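Local structure of SIR4-interacting protein SIF2 (Saccharomyces cerevisiae, 1R5M) at residues Thr173-Val178 / Val212-Asp217. The protein antagonises telomeric silencing as a WD-repeat subunit of the Set3 transcriptional corepressor complex, and may recruit SIR4 to non-telomeric sites. Numbering follows the deposited sequence.
Sequences TILWNV and VEWVDD
The backbone O of Val212, the residue that meets Thr173 across the contact, shares Lys156 NZ with Glu213 OE1, which adds a salt bridge to the hydrogen bond. Trp214 NE1 donates to Lys156 O, so the same lysine ties both ends of the run 212-214 to strand 152-157 and helps fix the indole in place.

Between 173-178 and 212-217 themselves the meeting is wholly apolar. Leu175 CD1 comes obliquely to the six-membered end of the Trp214 indole, 3.7 Å from CH2, and it lies 4.0 Å from CZ2 of the same ring. The Leu175 CB leaves its backbone neither toward nor away from the partner; with CG anti to the backbone N (chi1 164°), the branch swings over to bring CD1 to the ring, and the two side chains cross at about a right angle. With chi2 at 90° the Trp214 indole stands perpendicular to the plane of its own CA, CB and CG, and its benzo end, CH2 and CZ2, reaches the leucine. A looser touch joins methyls, Thr173 CG2 to Val212 CG1 at 4.3 Å, where both side chains leave their backbones toward one another.

All four touching residues are buried. Trp176 and Asn177 close WD repeat 3 at the place of the Trp-Asp pair that names the family, and Leu175 against Trp214 joins the third strand of that blade to the first strand of the next, the hydrophobic interface between successive four-stranded blades of a WD40 beta-propeller.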
ATOM      1  N   THR A 173       5.488 -16.628  -3.385  1.00 12.26           N
ATOM      2  CA  THR A 173       5.312 -15.553  -4.349  1.00 12.44           C
ATOM      3  C   THR A 173       5.082 -16.136  -5.732  1.00 12.44           C
ATOM      4  O   THR A 173       5.815 -17.021  -6.172  1.00 13.11           O
ATOM      5  CB  THR A 173       6.548 -14.644  -4.356  1.00 14.24           C
ATOM      6  OG1 THR A 173       6.788 -14.174  -3.023  1.00 16.93           O
ATOM      7  CG2 THR A 173       6.336 -13.453  -5.273  1.00 13.83           C
ATOM      8  N   ILE A 174       4.063 -15.628  -6.415  1.00 11.65           N
ATOM      9  CA  ILE A 174       3.709 -16.130  -7.735  1.00 10.95           C
ATOM     10  C   ILE A 174       3.686 -15.055  -8.813  1.00 10.79           C
ATOM     11  O   ILE A 174       3.187 -13.954  -8.585  1.00 10.64           O
ATOM     12  CB  ILE A 174       2.304 -16.779  -7.705  1.00 11.22           C
ATOM     13  CG1 ILE A 174       2.252 -17.880  -6.643  1.00 13.08           C
ATOM     14  CG2 ILE A 174       1.945 -17.318  -9.083  1.00 11.74           C
ATOM     15  CD1 ILE A 174       3.211 -19.020  -6.885  1.00 16.46           C
ATOM     16  N   LEU A 175       4.233 -15.390  -9.979  1.00 10.70           N
ATOM     17  CA  LEU A 175       4.228 -14.504 -11.138  1.00 10.85           C
ATOM     18  C   LEU A 175       3.143 -15.084 -12.038  1.00 11.00           C
ATOM     19  O   LEU A 175       3.226 -16.246 -12.444  1.00 11.41           O
ATOM     20  CB  LEU A 175       5.573 -14.540 -11.870  1.00 11.74           C
ATOM     21  CG  LEU A 175       5.546 -13.957 -13.286  1.00 11.82           C
ATOM     22  CD1 LEU A 175       5.222 -12.467 -13.242  1.00 13.17           C
ATOM     23  CD2 LEU A 175       6.899 -14.196 -13.952  1.00 14.06           C
ATOM     24  N   TRP A 176       2.122 -14.288 -12.328  1.00  9.49           N
ATOM     25  CA  TRP A 176       1.011 -14.741 -13.158  1.00 10.31           C
ATOM     26  C   TRP A 176       0.891 -14.014 -14.479  1.00 11.53           C
ATOM     27  O   TRP A 176       1.254 -12.847 -14.594  1.00 11.19           O
ATOM     28  CB  TRP A 176      -0.343 -14.495 -12.481  1.00 10.26           C
ATOM     29  CG  TRP A 176      -0.566 -15.048 -11.121  1.00  9.63           C
ATOM     30  CD1 TRP A 176      -0.185 -14.496  -9.930  1.00 11.09           C
ATOM     31  CD2 TRP A 176      -1.312 -16.222 -10.800  1.00  9.99           C
ATOM     32  NE1 TRP A 176      -0.657 -15.252  -8.886  1.00 10.37           N
ATOM     33  CE2 TRP A 176      -1.354 -16.321  -9.392  1.00 11.10           C
ATOM     34  CE3 TRP A 176      -1.957 -17.202 -11.570  1.00 10.70           C
ATOM     35  CZ2 TRP A 176      -2.015 -17.363  -8.734  1.00 10.95           C
ATOM     36  CZ3 TRP A 176      -2.614 -18.238 -10.915  1.00 11.27           C
ATOM     37  CH2 TRP A 176      -2.637 -18.308  -9.511  1.00 11.91           C
ATOM     38  N   ASN A 177       0.377 -14.724 -15.478  1.00 11.64           N
ATOM     39  CA  ASN A 177       0.036 -14.084 -16.735  1.00 12.44           C
ATOM     40  C   ASN A 177      -1.421 -13.882 -16.315  1.00 13.03           C
ATOM     41  O   ASN A 177      -2.194 -14.840 -16.247  1.00 13.23           O
ATOM     42  CB  ASN A 177       0.111 -15.043 -17.917  1.00 13.43           C
ATOM     43  CG  ASN A 177      -0.506 -14.452 -19.166  1.00 16.12           C
ATOM     44  OD1 ASN A 177      -1.553 -13.812 -19.097  1.00 14.23           O
ATOM     45  ND2 ASN A 177       0.135 -14.664 -20.312  1.00 20.97           N
ATOM     46  N   VAL A 178      -1.782 -12.649 -15.980  1.00 14.52           N
ATOM     47  CA  VAL A 178      -3.118 -12.354 -15.483  1.00 16.52           C
ATOM     48  C   VAL A 178      -4.257 -12.547 -16.479  1.00 17.62           C
ATOM     49  O   VAL A 178      -5.399 -12.802 -16.087  1.00 18.77           O
ATOM     50  CB  VAL A 178      -3.164 -10.915 -14.893  1.00 18.90           C
ATOM     51  CG1 VAL A 178      -3.325  -9.889 -16.002  1.00 20.13           C
ATOM     52  CG2 VAL A 178      -4.277 -10.808 -13.866  1.00 21.04           C
ATOM     53  N   VAL A 212       6.200  -6.625  -2.566  1.00 10.63           N
ATOM     54  CA  VAL A 212       6.906  -7.023  -3.785  1.00 11.33           C
ATOM     55  C   VAL A 212       6.773  -5.812  -4.709  1.00  9.84           C
ATOM     56  O   VAL A 212       5.987  -4.910  -4.429  1.00  9.89           O
ATOM     57  CB  VAL A 212       6.266  -8.258  -4.464  1.00 11.69           C
ATOM     58  CG1 VAL A 212       6.346  -9.469  -3.538  1.00 12.57           C
ATOM     59  CG2 VAL A 212       4.827  -7.961  -4.841  1.00 12.93           C
ATOM     60  N   GLU A 213       7.519  -5.776  -5.809  1.00  9.78           N
ATOM     61  CA  GLU A 213       7.438  -4.612  -6.685  1.00 10.29           C
ATOM     62  C   GLU A 213       8.025  -4.848  -8.070  1.00 10.10           C
ATOM     63  O   GLU A 213       8.997  -5.584  -8.222  1.00 11.47           O
ATOM     64  CB  GLU A 213       8.165  -3.427  -6.019  1.00 10.02           C
ATOM     65  CG  GLU A 213       8.220  -2.145  -6.847  1.00 11.30           C
ATOM     66  CD  GLU A 213       6.880  -1.433  -6.930  1.00 13.98           C
ATOM     67  OE1 GLU A 213       5.837  -2.123  -6.917  1.00 19.00           O
ATOM     68  OE2 GLU A 213       6.863  -0.187  -7.021  1.00 11.72           O
ATOM     69  N   TRP A 214       7.423  -4.226  -9.080  1.00 10.31           N
ATOM     70  CA  TRP A 214       7.926  -4.333 -10.446  1.00 10.61           C
ATOM     71  C   TRP A 214       8.955  -3.224 -10.624  1.00 12.25           C
ATOM     72  O   TRP A 214       8.734  -2.098 -10.176  1.00 11.68           O
ATOM     73  CB  TRP A 214       6.803  -4.131 -11.472  1.00 10.77           C
ATOM     74  CG  TRP A 214       5.861  -5.282 -11.583  1.00 11.28           C
ATOM     75  CD1 TRP A 214       4.720  -5.481 -10.864  1.00 11.04           C
ATOM     76  CD2 TRP A 214       5.999  -6.417 -12.445  1.00 11.21           C
ATOM     77  NE1 TRP A 214       4.136  -6.674 -11.224  1.00 10.14           N
ATOM     78  CE2 TRP A 214       4.902  -7.268 -12.194  1.00 10.44           C
ATOM     79  CE3 TRP A 214       6.945  -6.796 -13.408  1.00 11.25           C
ATOM     80  CZ2 TRP A 214       4.723  -8.483 -12.871  1.00 11.43           C
ATOM     81  CZ3 TRP A 214       6.766  -8.005 -14.084  1.00 12.76           C
ATOM     82  CH2 TRP A 214       5.663  -8.833 -13.809  1.00 11.89           C
ATOM     83  N   VAL A 215      10.070  -3.531 -11.278  1.00 12.60           N
ATOM     84  CA  VAL A 215      11.102  -2.519 -11.496  1.00 14.76           C
ATOM     85  C   VAL A 215      11.348  -2.274 -12.980  1.00 17.09           C
ATOM     86  O   VAL A 215      12.243  -1.515 -13.360  1.00 17.04           O
ATOM     87  CB  VAL A 215      12.430  -2.902 -10.801  1.00 15.90           C
ATOM     88  CG1 VAL A 215      12.211  -2.991  -9.302  1.00 15.47           C
ATOM     89  CG2 VAL A 215      12.958  -4.218 -11.343  1.00 16.83           C
ATOM     90  N   ASP A 216      10.539  -2.927 -13.808  1.00 17.56           N
ATOM     91  CA  ASP A 216      10.596  -2.789 -15.259  1.00 20.03           C
ATOM     92  C   ASP A 216       9.387  -3.550 -15.795  1.00 20.70           C
ATOM     93  O   ASP A 216       8.703  -4.239 -15.039  1.00 19.40           O
ATOM     94  CB  ASP A 216      11.889  -3.388 -15.822  1.00 22.00           C
ATOM     95  CG  ASP A 216      12.292  -2.763 -17.152  1.00 25.19           C
ATOM     96  OD1 ASP A 216      11.431  -2.144 -17.813  1.00 25.92           O
ATOM     97  OD2 ASP A 216      13.473  -2.899 -17.536  1.00 27.21           O
ATOM     98  N   ASP A 217       9.116  -3.424 -17.089  1.00 21.05           N
ATOM     99  CA  ASP A 217       7.976  -4.112 -17.679  1.00 22.48           C
ATOM    100  C   ASP A 217       8.080  -5.625 -17.494  1.00 20.96           C
ATOM    101  O   ASP A 217       7.064  -6.320 -17.433  1.00 20.58           O
ATOM    102  CB  ASP A 217       7.878  -3.782 -19.173  1.00 25.91           C
ATOM    103  CG  ASP A 217       7.642  -2.302 -19.429  1.00 30.17           C
ATOM    104  OD1 ASP A 217       6.601  -1.779 -18.985  1.00 32.50           O
ATOM    105  OD2 ASP A 217       8.500  -1.664 -20.074  1.00 33.09           O
TER